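Local coordinates for mRNA interferase (Mycobacterium tuberculosis, PDB 6L2A), which probably acts as the toxin of a type II MazEF toxin-antitoxin system, an endoribonuclease of the PemK/MazF family that cuts RNA, at residues Ala108-Asp111 against Glu112-Leu116; Arg88-Thr92 against Ala93-Arg97. The protein carries 6 engineered substitutions. All coordinates share one frame; numbering follows the deposited sequence.

Contact 1. Residues Ala108-Asp111 against Glu112-Leu116; sequences AQLD and EALKL
Asp111 and Glu112 sit next to each other on helix 104-117 but bond in opposite directions along it. Asp111 O accepts Lys115 N from the following turn at 3.0 Å, whereas Glu112 N donates back to Ala108 O at 3.2 Å, the longest of the four i to i+4 bonds here. The aliphatic start of Lys115 lies over the same Asp111 carbonyl, with CG 3.2 Å from its oxygen. Three residues apart on the outward side, Glu112 and Lys115 can pair: Glu112 bends at chi2, Lys115 at chi3 (-52°), and NZ and OE2 form a salt bridge of 3.3 Å. A water donates to Ala108 O and, weakly, to Glu112 OE2. The helix is the C-terminal one of the PemK/MazF fold, packed against the SH3-like sheet. Leu110 and small Ala113 suit its buried face, both resting on Val67 of strand 66-69, and Leu110 CG meets Leu114 CD1 at 4.2 Å, the two branched chains crossing at a slant. Asp111's carboxylate, swung beside the backbone N (chi1 -66°), pairs through OD1 with Arg8 NH2 in a salt bridge. Leu120 of the second subunit packs on Asp111, Leu114 and Lys115.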
ATOM      1  N   ALA A 108      10.567  12.353  -2.866  1.00 15.43           N
ATOM      2  CA  ALA A 108      10.205  12.432  -4.277  1.00 14.18           C
ATOM      3  C   ALA A 108      10.584  11.151  -5.010  1.00 14.28           C
ATOM      4  O   ALA A 108       9.832  10.668  -5.864  1.00 17.01           O
ATOM      5  CB  ALA A 108      10.873  13.645  -4.927  1.00 17.17           C
ATOM      6  N   GLN A 109      11.751  10.586  -4.688  1.00 16.08           N
ATOM      7  CA  GLN A 109      12.119   9.288  -5.239  1.00 17.01           C
ATOM      8  C   GLN A 109      11.136   8.208  -4.801  1.00 15.24           C
ATOM      9  O   GLN A 109      10.752   7.347  -5.600  1.00 17.23           O
ATOM     10  CB  GLN A 109      13.539   8.916  -4.816  1.00 19.00           C
ATOM     11  CG  GLN A 109      14.633   9.551  -5.659  1.00 23.58           C
ATOM     12  CD  GLN A 109      16.012   9.061  -5.267  1.00 44.52           C
ATOM     13  OE1 GLN A 109      16.736   8.486  -6.083  1.00 48.76           O
ATOM     14  NE2 GLN A 109      16.383   9.283  -4.011  1.00 29.07           N
ATOM     15  N   LEU A 110      10.720   8.238  -3.532  1.00 17.58           N
ATOM     16  CA  LEU A 110       9.749   7.260  -3.057  1.00 16.43           C
ATOM     17  C   LEU A 110       8.399   7.437  -3.740  1.00 16.58           C
ATOM     18  O   LEU A 110       7.701   6.448  -3.988  1.00 14.68           O
ATOM     19  CB  LEU A 110       9.601   7.358  -1.538  1.00 18.90           C
ATOM     20  CG  LEU A 110       8.755   6.289  -0.848  1.00 17.18           C
ATOM     21  CD1 LEU A 110       9.148   4.888  -1.315  1.00 15.03           C
ATOM     22  CD2 LEU A 110       8.919   6.413   0.657  1.00 14.25           C
ATOM     23  N   ASP A 111       8.017   8.678  -4.058  1.00 15.26           N
ATOM     24  CA  ASP A 111       6.804   8.890  -4.842  1.00 17.43           C
ATOM     25  C   ASP A 111       6.884   8.166  -6.180  1.00 22.45           C
ATOM     26  O   ASP A 111       5.918   7.523  -6.607  1.00 18.70           O
ATOM     27  CB  ASP A 111       6.560  10.382  -5.071  1.00 19.68           C
ATOM     28  CG  ASP A 111       6.244  11.132  -3.791  1.00 23.99           C
ATOM     29  OD1 ASP A 111       5.947  10.484  -2.764  1.00 15.45           O
ATOM     30  OD2 ASP A 111       6.276  12.380  -3.821  1.00 20.83           O
ATOM     31  N   GLU A 112       8.033   8.257  -6.856  1.00 17.32           N
ATOM     32  CA  GLU A 112       8.185   7.595  -8.147  1.00 17.81           C
ATOM     33  C   GLU A 112       8.192   6.079  -7.996  1.00 17.66           C
ATOM     34  O   GLU A 112       7.622   5.365  -8.830  1.00 17.61           O
ATOM     35  CB  GLU A 112       9.463   8.075  -8.835  1.00 24.14           C
ATOM     36  CG  GLU A 112       9.390   9.509  -9.322  1.00 30.28           C
ATOM     37  CD  GLU A 112       8.330   9.699 -10.387  1.00 38.83           C
ATOM     38  OE1 GLU A 112       8.351   8.953 -11.388  1.00 50.87           O
ATOM     39  OE2 GLU A 112       7.474  10.593 -10.222  1.00 50.41           O
ATOM     40  N   ALA A 113       8.831   5.569  -6.940  1.00 13.67           N
ATOM     41  CA  ALA A 113       8.840   4.128  -6.706  1.00 12.69           C
ATOM     42  C   ALA A 113       7.438   3.611  -6.406  1.00 16.83           C
ATOM     43  O   ALA A 113       7.065   2.514  -6.840  1.00 17.75           O
ATOM     44  CB  ALA A 113       9.795   3.787  -5.563  1.00 13.91           C
ATOM     45  N   LEU A 114       6.647   4.389  -5.666  1.00 15.15           N
ATOM     46  CA  LEU A 114       5.270   3.993  -5.391  1.00 13.38           C
ATOM     47  C   LEU A 114       4.432   3.992  -6.662  1.00 16.92           C
ATOM     48  O   LEU A 114       3.643   3.068  -6.891  1.00 17.43           O
ATOM     49  CB  LEU A 114       4.660   4.922  -4.342  1.00 21.19           C
ATOM     50  CG  LEU A 114       5.162   4.731  -2.911  1.00 18.74           C
ATOM     51  CD1 LEU A 114       4.769   5.920  -2.046  1.00 21.09           C
ATOM     52  CD2 LEU A 114       4.616   3.438  -2.329  1.00 16.56           C
ATOM     53  N   LYS A 115       4.583   5.024  -7.499  1.00 19.78           N
ATOM     54  CA  LYS A 115       3.835   5.068  -8.752  1.00 13.90           C
ATOM     55  C   LYS A 115       4.226   3.916  -9.667  1.00 16.25           C
ATOM     56  O   LYS A 115       3.364   3.308 -10.316  1.00 18.25           O
ATOM     57  CB  LYS A 115       4.055   6.410  -9.451  1.00 18.14           C
ATOM     58  CG  LYS A 115       3.486   7.596  -8.692  1.00 16.10           C
ATOM     59  CD  LYS A 115       3.365   8.809  -9.588  1.00 27.27           C
ATOM     60  CE  LYS A 115       4.682   9.099 -10.279  1.00 29.68           C
ATOM     61  NZ  LYS A 115       4.501   9.986 -11.459  1.00 42.59           N
ATOM     62  N   LEU A 116       5.520   3.596  -9.728  1.00 11.51           N
ATOM     63  CA  LEU A 116       5.966   2.459 -10.525  1.00 20.78           C
ATOM     64  C   LEU A 116       5.374   1.155 -10.001  1.00 14.80           C
ATOM     65  O   LEU A 116       4.831   0.353 -10.770  1.00 15.84           O
ATOM     66  CB  LEU A 116       7.493   2.387 -10.527  1.00 11.00           C
ATOM     67  CG  LEU A 116       8.076   1.144 -11.204  1.00 20.05           C
ATOM     68  CD1 LEU A 116       7.949   1.235 -12.719  1.00 25.78           C
ATOM     69  CD2 LEU A 116       9.522   0.929 -10.788  1.00 23.58           C
TER
HETATM   70  O   HOH W   1       8.596  12.692  -7.743  1.00 32.74           O

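Contact 2. Residues Arg88-Thr92 against Ala93-Arg97. Engineered in segment 93-97: Ala93 (natural residue Glu), Ala94 (natural residue Arg).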
ATOM      1  N   ARG A  88       2.278  -1.375   3.445  1.00 22.63           N
ATOM      2  CA  ARG A  88       1.230  -1.889   4.316  1.00 29.61           C
ATOM      3  C   ARG A  88       0.493  -0.734   4.975  1.00 25.36           C
ATOM      4  O   ARG A  88       1.035   0.361   5.149  1.00 20.10           O
ATOM      5  CB  ARG A  88       1.763  -2.794   5.438  1.00 26.23           C
ATOM      6  CG  ARG A  88       3.053  -3.528   5.161  1.00 48.08           C
ATOM      7  CD  ARG A  88       2.796  -4.913   4.601  1.00 48.07           C
ATOM      8  NE  ARG A  88       3.946  -5.787   4.803  1.00 41.59           N
ATOM      9  CZ  ARG A  88       4.182  -6.450   5.931  1.00 62.61           C
ATOM     10  NH1 ARG A  88       5.252  -7.226   6.036  1.00 65.71           N
ATOM     11  NH2 ARG A  88       3.346  -6.338   6.955  1.00 55.81           N
ATOM     12  N   SER A  89      -0.746  -1.006   5.368  1.00 28.85           N
ATOM     13  CA  SER A  89      -1.521  -0.113   6.216  1.00 24.02           C
ATOM     14  C   SER A  89      -1.593  -0.708   7.613  1.00 29.28           C
ATOM     15  O   SER A  89      -1.875  -1.900   7.772  1.00 28.80           O
ATOM     16  CB  SER A  89      -2.926   0.113   5.657  1.00 28.89           C
ATOM     17  OG  SER A  89      -2.867   0.837   4.440  1.00 37.25           O
ATOM     18  N   ILE A  90      -1.324   0.120   8.621  1.00 27.33           N
ATOM     19  CA  ILE A  90      -1.286  -0.322  10.005  1.00 23.11           C
ATOM     20  C   ILE A  90      -2.151   0.608  10.839  1.00 19.93           C
ATOM     21  O   ILE A  90      -2.447   1.739  10.448  1.00 19.47           O
ATOM     22  CB  ILE A  90       0.152  -0.357  10.566  1.00 24.80           C
ATOM     23  CG1 ILE A  90       0.791   1.029  10.461  1.00 19.74           C
ATOM     24  CG2 ILE A  90       0.991  -1.386   9.824  1.00 33.50           C
ATOM     25  CD1 ILE A  90       2.144   1.136  11.147  1.00 22.30           C
ATOM     26  N   ALA A  91      -2.560   0.111  12.000  1.00 22.64           N
ATOM     27  CA  ALA A  91      -3.224   0.958  12.976  1.00 23.89           C
ATOM     28  C   ALA A  91      -2.218   1.917  13.599  1.00 20.39           C
ATOM     29  O   ALA A  91      -1.030   1.609  13.724  1.00 23.35           O
ATOM     30  CB  ALA A  91      -3.883   0.108  14.062  1.00 23.99           C
ATOM     31  N   THR A  92      -2.703   3.100  13.988  1.00 20.50           N
ATOM     32  CA  THR A  92      -1.841   4.026  14.717  1.00 25.56           C
ATOM     33  C   THR A  92      -1.327   3.398  16.003  1.00 29.69           C
ATOM     34  O   THR A  92      -0.238   3.745  16.474  1.00 21.92           O
ATOM     35  CB  THR A  92      -2.583   5.326  15.028  1.00 24.44           C
ATOM     36  OG1 THR A  92      -3.739   5.042  15.827  1.00 29.45           O
ATOM     37  CG2 THR A  92      -3.012   6.018  13.747  1.00 24.65           C
ATOM     38  N   ALA A  93      -2.089   2.463  16.576  1.00 32.05           N
ATOM     39  CA  ALA A  93      -1.625   1.728  17.747  1.00 26.96           C
ATOM     40  C   ALA A  93      -0.377   0.908  17.452  1.00 28.30           C
ATOM     41  O   ALA A  93       0.310   0.488  18.389  1.00 34.44           O
ATOM     42  CB  ALA A  93      -2.740   0.821  18.270  1.00 34.97           C
ATOM     43  N   ALA A  94      -0.065   0.672  16.179  1.00 24.42           N
ATOM     44  CA  ALA A  94       1.158  -0.024  15.808  1.00 23.90           C
ATOM     45  C   ALA A  94       2.339   0.915  15.618  1.00 25.79           C
ATOM     46  O   ALA A  94       3.464   0.438  15.435  1.00 26.55           O
ATOM     47  CB  ALA A  94       0.941  -0.840  14.529  1.00 25.79           C
ATOM     48  N   LEU A  95       2.115   2.228  15.643  1.00 21.60           N
ATOM     49  CA  LEU A  95       3.206   3.195  15.634  1.00 19.77           C
ATOM     50  C   LEU A  95       3.856   3.209  17.011  1.00 29.25           C
ATOM     51  O   LEU A  95       3.196   3.512  18.011  1.00 38.89           O
ATOM     52  CB  LEU A  95       2.694   4.586  15.270  1.00 23.95           C
ATOM     53  CG  LEU A  95       2.482   4.926  13.796  1.00 31.30           C
ATOM     54  CD1 LEU A  95       2.050   6.378  13.656  1.00 32.75           C
ATOM     55  CD2 LEU A  95       3.745   4.669  12.997  1.00 27.49           C
ATOM     56  N   LEU A  96       5.147   2.880  17.068  1.00 24.15           N
ATOM     57  CA  LEU A  96       5.848   2.741  18.340  1.00 21.78           C
ATOM     58  C   LEU A  96       6.619   4.004  18.708  1.00 24.69           C
ATOM     59  O   LEU A  96       6.361   4.606  19.754  1.00 29.30           O
ATOM     60  CB  LEU A  96       6.779   1.523  18.287  1.00 27.71           C
ATOM     61  CG  LEU A  96       6.038   0.218  17.967  1.00 25.69           C
ATOM     62  CD1 LEU A  96       6.986  -0.947  17.745  1.00 37.16           C
ATOM     63  CD2 LEU A  96       5.029  -0.112  19.045  1.00 26.41           C
ATOM     64  N   ARG A  97       7.547   4.434  17.853  1.00 23.06           N
ATOM     65  CA  ARG A  97       8.339   5.620  18.144  1.00 25.81           C
ATOM     66  C   ARG A  97       8.884   6.179  16.839  1.00 19.13           C
ATOM     67  O   ARG A  97       9.135   5.416  15.900  1.00 24.50           O
ATOM     68  CB  ARG A  97       9.491   5.296  19.111  1.00 26.75           C
ATOM     69  CG  ARG A  97      10.639   4.539  18.469  1.00 38.71           C
ATOM     70  CD  ARG A  97      11.556   3.899  19.497  1.00 47.57           C
ATOM     71  NE  ARG A  97      12.239   2.738  18.935  1.00 58.22           N
ATOM     72  CZ  ARG A  97      13.350   2.804  18.208  1.00 54.21           C
ATOM     73  NH1 ARG A  97      13.912   3.981  17.957  1.00 52.53           N
ATOM     74  NH2 ARG A  97      13.901   1.696  17.731  1.00 48.50           N
TER
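This is a tight local turn, a short 3-10 segment of two overlapping turns that carries the chain from strand 88-91 into strand 95-101, between two strands of the SH3-like sheet. Two successive i to i+3 bonds define it: Ala94 N donates to Ala91 O at 2.8 Å, and Leu95 N to Thr92 O at 2.9 Å. Both donors stand about 60° above the plane of the carbonyl they use, not on a lone pair. Ala93 and Ala94 are engineered, replacing Glu and Arg. The methyl of Ala94 lies 3.2 Å from Ala91 O and 4.1 Å from Ile90 CB, so it closes over the inside of the bend. Ile90 sets CG1 between its backbone N and carbonyl carbon (chi1 58°), and an extended chi2 (173°) then carries CD1 to 4.1 Å from Ala94 CB and 4.3 Å from Leu95 CD2. A beta-branched residue suits a strand end, and here Ile90 also packs on Val14 and Val52. Thr92, its OG1 likewise between backbone N and carbonyl carbon, packs on Ile50. Leu95 continues inward onto Trp12 and Val14, and with Thr92 it touches Met6. Just beyond, Leu96 and Arg97 both face Gln13 in a classic beta bulge. Further backbone bonds tie Thr92 to Gly48 and Ala94 to Ser15. The corner thus rests on main-chain bonds, the packing of Ile90 and the burial of Leu95; in this engineered chain no charged pair spans it.

Contact 2 comes first along the chain and contact 1 follows it, strand 95-101 leading directly into helix 104-117. Their centres are 22 Å apart, on opposite sides of the chain's centre, and their nearest atoms are about 8 Å apart without touching. Contact 2 is a corner between two strands of the antiparallel sheet, whereas contact 1 lies within the helix that packs on strand 66-69 of that sheet. Both belong to the one PemK/MazF-like domain, and both come near the second subunit. Strand 88-91, where Ser89 OG bonds to Ile87 O and Glu85 O of the second subunit, and the final helix, which meets its Leu120, thus both take part in the dimer.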